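Local coordinates for topoisomerase I-like protein (Leishmania donovani, PDB 2B9S), which forms part of a heterodimeric type IB topoisomerase that probably relaxes supercoiled DNA by transiently nicking and resealing one strand, at residues Gly29-Pro34 against Ala135-Tyr140; Pro42-Gly47 against Phe104-Gln109. One frame throughout, in Å; residues are numbered along the deposited sequence.

Both contacts belong to the DNA-binding fragment, and along the chain contact 2 is nested inside the loop that contact 1 closes. They hold different elements, but helices 105-119 and 125-137 follow each other in the chain: contact 2 uses the start of the first, contact 1 the end of the second. Their centres are about 34 Å apart. Each is partly buried, and neither has a direct hydrogen bond across it. Contact 2 relies on aliphatic, proline and phenylalanine packing between a small sheet's middle strand and a helix start. Contact 1, about 8 Å from the bound DNA at its nearest atom, combines leucine packing with carbonyls beside a tyrosine ring and a bridging water.

Contact 1: residues Gly29-Pro34 against Ala135-Tyr140; sequences GVLFPP and AEAEPY
L31 packs against both the ring of Y140 and the end of helix 125-137. Its CB sits over one face of the ring, toward the rim and 4.0 Å from Y140 CD2, while CB of P139 lies over the rim of the opposite face. CG of L31 is anti to the backbone N (chi1 -177°), and beyond it CD2 reaches the backbone and CB of A137, with L31 CD2 4.0 Å from A137 CB. The small A137 lets this methyl come close to the helix backbone. Backbone carbonyls complete the tight part: V30 O lies 3.5 Å from Y140 CE1, and G29 O is 3.6 Å from Y140 CD1, at the ring edge.

The solvent side belongs to E136. The residue is exposed, yet it crosses L31 at about a right angle and flanks it with its aliphatic part, E136 CG lying 3.7 Å from L31 CD1. Apart from both, a water donates to G29 O (2.7 Å) and Y140 O (2.8 Å), bridging the backbones. The positive phi of G29 favours glycine.

Around the contact, L31 shares backbone hydrogen bonds with F155 and V157, and the side-chain amide of N28 is hydrogen-bonded to P139 O, joining the segment between strands 25-26 and 43-45 to the end of helix 125-137.

Contact 2: residues Pro42-Gly47 against Phe104-Gln109; sequences PIFYDG and FEPIYQ
P106 projects from the first turn of its helix into a hollow formed by the backbone of P42 and the ring of F44. Its CB comes within 3.5 Å of P42 O, and its CG meets the F44 ring at the edge, near the ring plane, 4.0 Å from F44 CE1. The two side chains cross at about a right angle, the pyrrolidine presenting a corner to the rim of the aromatic ring. Proline suits this place, since in the first turn of a helix a backbone N-H is not needed for helical bonding, and its compact ring makes a rigid bump.

A second bump comes from the strand. The CG2 methyl of I43 fills the groove between F104 and I107, 3.6 Å from I107 CD1 and 4.0 Å from F104 CD1. CG1 of I43 takes the crowded position between the backbone N and the carbonyl carbon (chi1 72°), while CG2 stands anti to the carbonyl carbon. I43 and F104 lie side by side, pointing the same way, whereas I43 and I107 cross obliquely.

Strand 43-45 is the middle strand of a small antiparallel sheet, between 48-50 and 102-103. The outer strand 102-103 leads through D103 and F104, the N-cap residue, into helix 105-119, and the side chain of D103 accepts a hydrogen bond from the backbone N of E105. A beta-branched isoleucine is well suited to the extended backbone at I43, and an extended chi2 of I107 (174°) carries out the CD1 methyl that meets I43 CG2.

On the buried side helix 54-64 completes the packing: F104 meets F63 edge-to-face and I107 touches T61 and A64. Toward the surface, E105 forms a salt bridge with K67.

Contact 1: residues Gly29-Pro34 against Ala135-Tyr140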
# COMPACT_ATOMS: atom_id res chain seq x y z
N GLY D 29 13.36 18.22 7.61
CA GLY D 29 12.10 17.88 8.27
C GLY D 29 10.92 17.84 7.31
O GLY D 29 11.05 17.40 6.17
N VAL D 30 9.79 18.35 7.77
CA VAL D 30 8.51 18.12 7.09
C VAL D 30 7.78 19.41 6.75
O VAL D 30 7.93 20.41 7.43
CB VAL D 30 7.60 17.21 7.96
CG1 VAL D 30 8.22 15.80 8.07
CG2 VAL D 30 7.35 17.82 9.35
N LEU D 31 6.98 19.36 5.68
CA LEU D 31 6.12 20.49 5.31
C LEU D 31 4.71 20.29 5.88
O LEU D 31 3.99 19.36 5.50
CB LEU D 31 6.12 20.70 3.78
CG LEU D 31 5.34 21.89 3.15
CD1 LEU D 31 5.66 23.24 3.80
CD2 LEU D 31 5.51 21.98 1.65
N PHE D 32 4.35 21.16 6.82
CA PHE D 32 3.04 21.16 7.47
C PHE D 32 2.02 21.87 6.59
O PHE D 32 2.32 22.95 6.07
CB PHE D 32 3.11 21.93 8.80
CG PHE D 32 3.88 21.24 9.88
CD1 PHE D 32 3.27 20.27 10.68
CD2 PHE D 32 5.22 21.56 10.12
CE1 PHE D 32 3.99 19.62 11.69
CE2 PHE D 32 5.94 20.92 11.13
CZ PHE D 32 5.32 19.95 11.91
N PRO D 33 0.81 21.28 6.40
CA PRO D 33 -0.22 22.00 5.63
C PRO D 33 -0.58 23.35 6.28
O PRO D 33 -0.33 23.53 7.48
CB PRO D 33 -1.42 21.02 5.66
CG PRO D 33 -1.14 20.08 6.77
CD PRO D 33 0.34 19.96 6.86
N PRO D 34 -1.17 24.28 5.50
CA PRO D 34 -1.55 25.60 6.08
C PRO D 34 -2.54 25.49 7.24
O PRO D 34 -3.38 24.59 7.26
CB PRO D 34 -2.21 26.33 4.91
CG PRO D 34 -1.76 25.61 3.67
CD PRO D 34 -1.53 24.18 4.07
N ALA D 135 8.52 26.65 -4.55
CA ALA D 135 9.36 27.35 -3.61
C ALA D 135 9.21 26.88 -2.18
O ALA D 135 10.18 26.77 -1.46
CB ALA D 135 9.13 28.83 -3.70
N GLU D 136 7.98 26.62 -1.77
CA GLU D 136 7.71 26.31 -0.38
C GLU D 136 8.17 24.90 -0.06
O GLU D 136 8.72 24.65 1.00
CB GLU D 136 6.23 26.49 -0.05
CG GLU D 136 5.86 25.97 1.33
CD GLU D 136 4.86 26.84 2.05
OE1 GLU D 136 3.90 27.30 1.41
OE2 GLU D 136 5.04 27.07 3.26
N ALA D 137 7.94 24.00 -1.00
CA ALA D 137 8.34 22.60 -0.90
C ALA D 137 9.84 22.33 -1.12
O ALA D 137 10.35 21.29 -0.69
CB ALA D 137 7.50 21.76 -1.87
N GLU D 138 10.54 23.24 -1.80
CA GLU D 138 11.93 22.97 -2.25
C GLU D 138 12.93 22.58 -1.15
O GLU D 138 13.70 21.64 -1.35
CB GLU D 138 12.49 24.10 -3.14
CG GLU D 138 13.84 23.78 -3.83
CD GLU D 138 13.77 22.62 -4.86
OE1 GLU D 138 12.68 22.36 -5.41
OE2 GLU D 138 14.81 21.97 -5.13
N PRO D 139 12.92 23.26 0.02
CA PRO D 139 13.84 22.83 1.08
C PRO D 139 13.56 21.41 1.63
O PRO D 139 14.36 20.90 2.41
CB PRO D 139 13.60 23.85 2.20
CG PRO D 139 12.89 24.98 1.57
CD PRO D 139 12.12 24.43 0.43
N TYR D 140 12.43 20.80 1.22
CA TYR D 140 11.97 19.55 1.82
C TYR D 140 12.03 18.36 0.87
O TYR D 140 11.87 17.20 1.30
CB TYR D 140 10.55 19.70 2.36
CG TYR D 140 10.40 20.82 3.37
CD1 TYR D 140 10.82 20.65 4.68
CD2 TYR D 140 9.83 22.05 3.00
CE1 TYR D 140 10.69 21.66 5.62
CE2 TYR D 140 9.68 23.07 3.92
CZ TYR D 140 10.12 22.88 5.22
OH TYR D 140 9.99 23.89 6.15
O HOH W 1 12.29 16.39 3.99

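Contact 2: residues Pro42-Gly47 against Phe104-Gln109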
# COMPACT_ATOMS: atom_id res chain seq x y z
N PRO D 42 -22.45 29.79 8.59
CA PRO D 42 -23.18 28.92 9.52
C PRO D 42 -23.75 27.66 8.87
O PRO D 42 -23.86 27.56 7.67
CB PRO D 42 -24.30 29.81 10.01
CG PRO D 42 -24.57 30.68 8.88
CD PRO D 42 -23.28 30.93 8.17
N ILE D 43 -24.13 26.69 9.70
CA ILE D 43 -25.15 25.73 9.33
C ILE D 43 -26.49 26.02 9.99
O ILE D 43 -26.61 26.90 10.81
CB ILE D 43 -24.70 24.29 9.61
CG1 ILE D 43 -24.69 23.98 11.10
CG2 ILE D 43 -23.39 23.99 8.97
CD1 ILE D 43 -25.16 22.62 11.44
N PHE D 44 -27.51 25.27 9.60
CA PHE D 44 -28.81 25.38 10.22
C PHE D 44 -29.18 24.07 10.89
O PHE D 44 -29.21 23.04 10.26
CB PHE D 44 -29.86 25.81 9.20
CG PHE D 44 -29.76 27.25 8.79
CD1 PHE D 44 -28.79 27.67 7.91
CD2 PHE D 44 -30.63 28.19 9.29
CE1 PHE D 44 -28.71 28.98 7.55
CE2 PHE D 44 -30.54 29.49 8.93
CZ PHE D 44 -29.58 29.89 8.06
N TYR D 45 -29.44 24.12 12.19
CA TYR D 45 -29.88 22.95 12.91
C TYR D 45 -31.36 23.07 13.26
O TYR D 45 -31.79 24.09 13.80
CB TYR D 45 -29.05 22.72 14.18
CG TYR D 45 -29.43 21.43 14.87
CD1 TYR D 45 -28.98 20.20 14.39
CD2 TYR D 45 -30.29 21.43 15.97
CE1 TYR D 45 -29.34 19.00 15.00
CE2 TYR D 45 -30.66 20.24 16.60
CZ TYR D 45 -30.18 19.03 16.10
OH TYR D 45 -30.54 17.85 16.71
N ASP D 46 -32.13 22.02 12.94
CA ASP D 46 -33.59 22.03 13.07
C ASP D 46 -34.24 23.36 12.63
O ASP D 46 -35.14 23.89 13.30
CB ASP D 46 -33.99 21.63 14.49
CG ASP D 46 -35.44 21.18 14.59
OD1 ASP D 46 -36.06 20.86 13.54
OD2 ASP D 46 -35.94 21.14 15.74
N GLY D 47 -33.76 23.90 11.51
CA GLY D 47 -34.22 25.20 11.00
C GLY D 47 -33.63 26.48 11.57
O GLY D 47 -33.83 27.55 11.00
N PHE D 104 -26.27 21.42 5.99
CA PHE D 104 -24.94 21.89 5.64
C PHE D 104 -24.90 22.68 4.36
O PHE D 104 -23.82 23.00 3.88
CB PHE D 104 -24.00 20.69 5.49
CG PHE D 104 -23.79 19.91 6.74
CD1 PHE D 104 -22.80 20.28 7.65
CD2 PHE D 104 -24.56 18.76 7.00
CE1 PHE D 104 -22.59 19.56 8.82
CE2 PHE D 104 -24.36 18.01 8.18
CZ PHE D 104 -23.37 18.42 9.09
N GLU D 105 -26.06 23.00 3.82
CA GLU D 105 -26.17 23.59 2.48
C GLU D 105 -25.42 24.93 2.28
O GLU D 105 -24.76 25.12 1.24
CB GLU D 105 -27.65 23.67 2.05
CG GLU D 105 -27.88 23.86 0.56
CD GLU D 105 -27.22 22.76 -0.34
OE1 GLU D 105 -26.84 21.66 0.14
OE2 GLU D 105 -27.09 23.01 -1.55
N PRO D 106 -25.51 25.88 3.25
CA PRO D 106 -24.71 27.10 3.06
C PRO D 106 -23.19 26.82 2.90
O PRO D 106 -22.52 27.44 2.08
CB PRO D 106 -25.00 27.92 4.33
CG PRO D 106 -26.32 27.40 4.83
CD PRO D 106 -26.32 25.94 4.49
N ILE D 107 -22.65 25.87 3.67
CA ILE D 107 -21.24 25.54 3.53
C ILE D 107 -20.96 24.83 2.20
O ILE D 107 -19.99 25.16 1.52
CB ILE D 107 -20.69 24.72 4.70
CG1 ILE D 107 -20.75 25.55 6.00
CG2 ILE D 107 -19.28 24.20 4.34
CD1 ILE D 107 -20.37 24.77 7.27
N TYR D 108 -21.80 23.86 1.83
CA TYR D 108 -21.68 23.21 0.53
C TYR D 108 -21.64 24.22 -0.61
O TYR D 108 -20.79 24.14 -1.49
CB TYR D 108 -22.83 22.24 0.27
CG TYR D 108 -22.66 21.50 -1.04
CD1 TYR D 108 -23.57 21.65 -2.07
CD2 TYR D 108 -21.57 20.65 -1.24
CE1 TYR D 108 -23.42 20.96 -3.27
CE2 TYR D 108 -21.39 19.96 -2.42
CZ TYR D 108 -22.33 20.11 -3.44
OH TYR D 108 -22.16 19.43 -4.63
N GLN D 109 -22.59 25.14 -0.61
CA GLN D 109 -22.67 26.17 -1.64
C GLN D 109 -21.45 27.08 -1.64
O GLN D 109 -20.94 27.40 -2.71
CB GLN D 109 -23.97 26.97 -1.49
CG GLN D 109 -25.23 26.13 -1.75
CD GLN D 109 -25.23 25.50 -3.13
OE1 GLN D 109 -24.67 26.06 -4.09
NE2 GLN D 109 -25.85 24.34 -3.25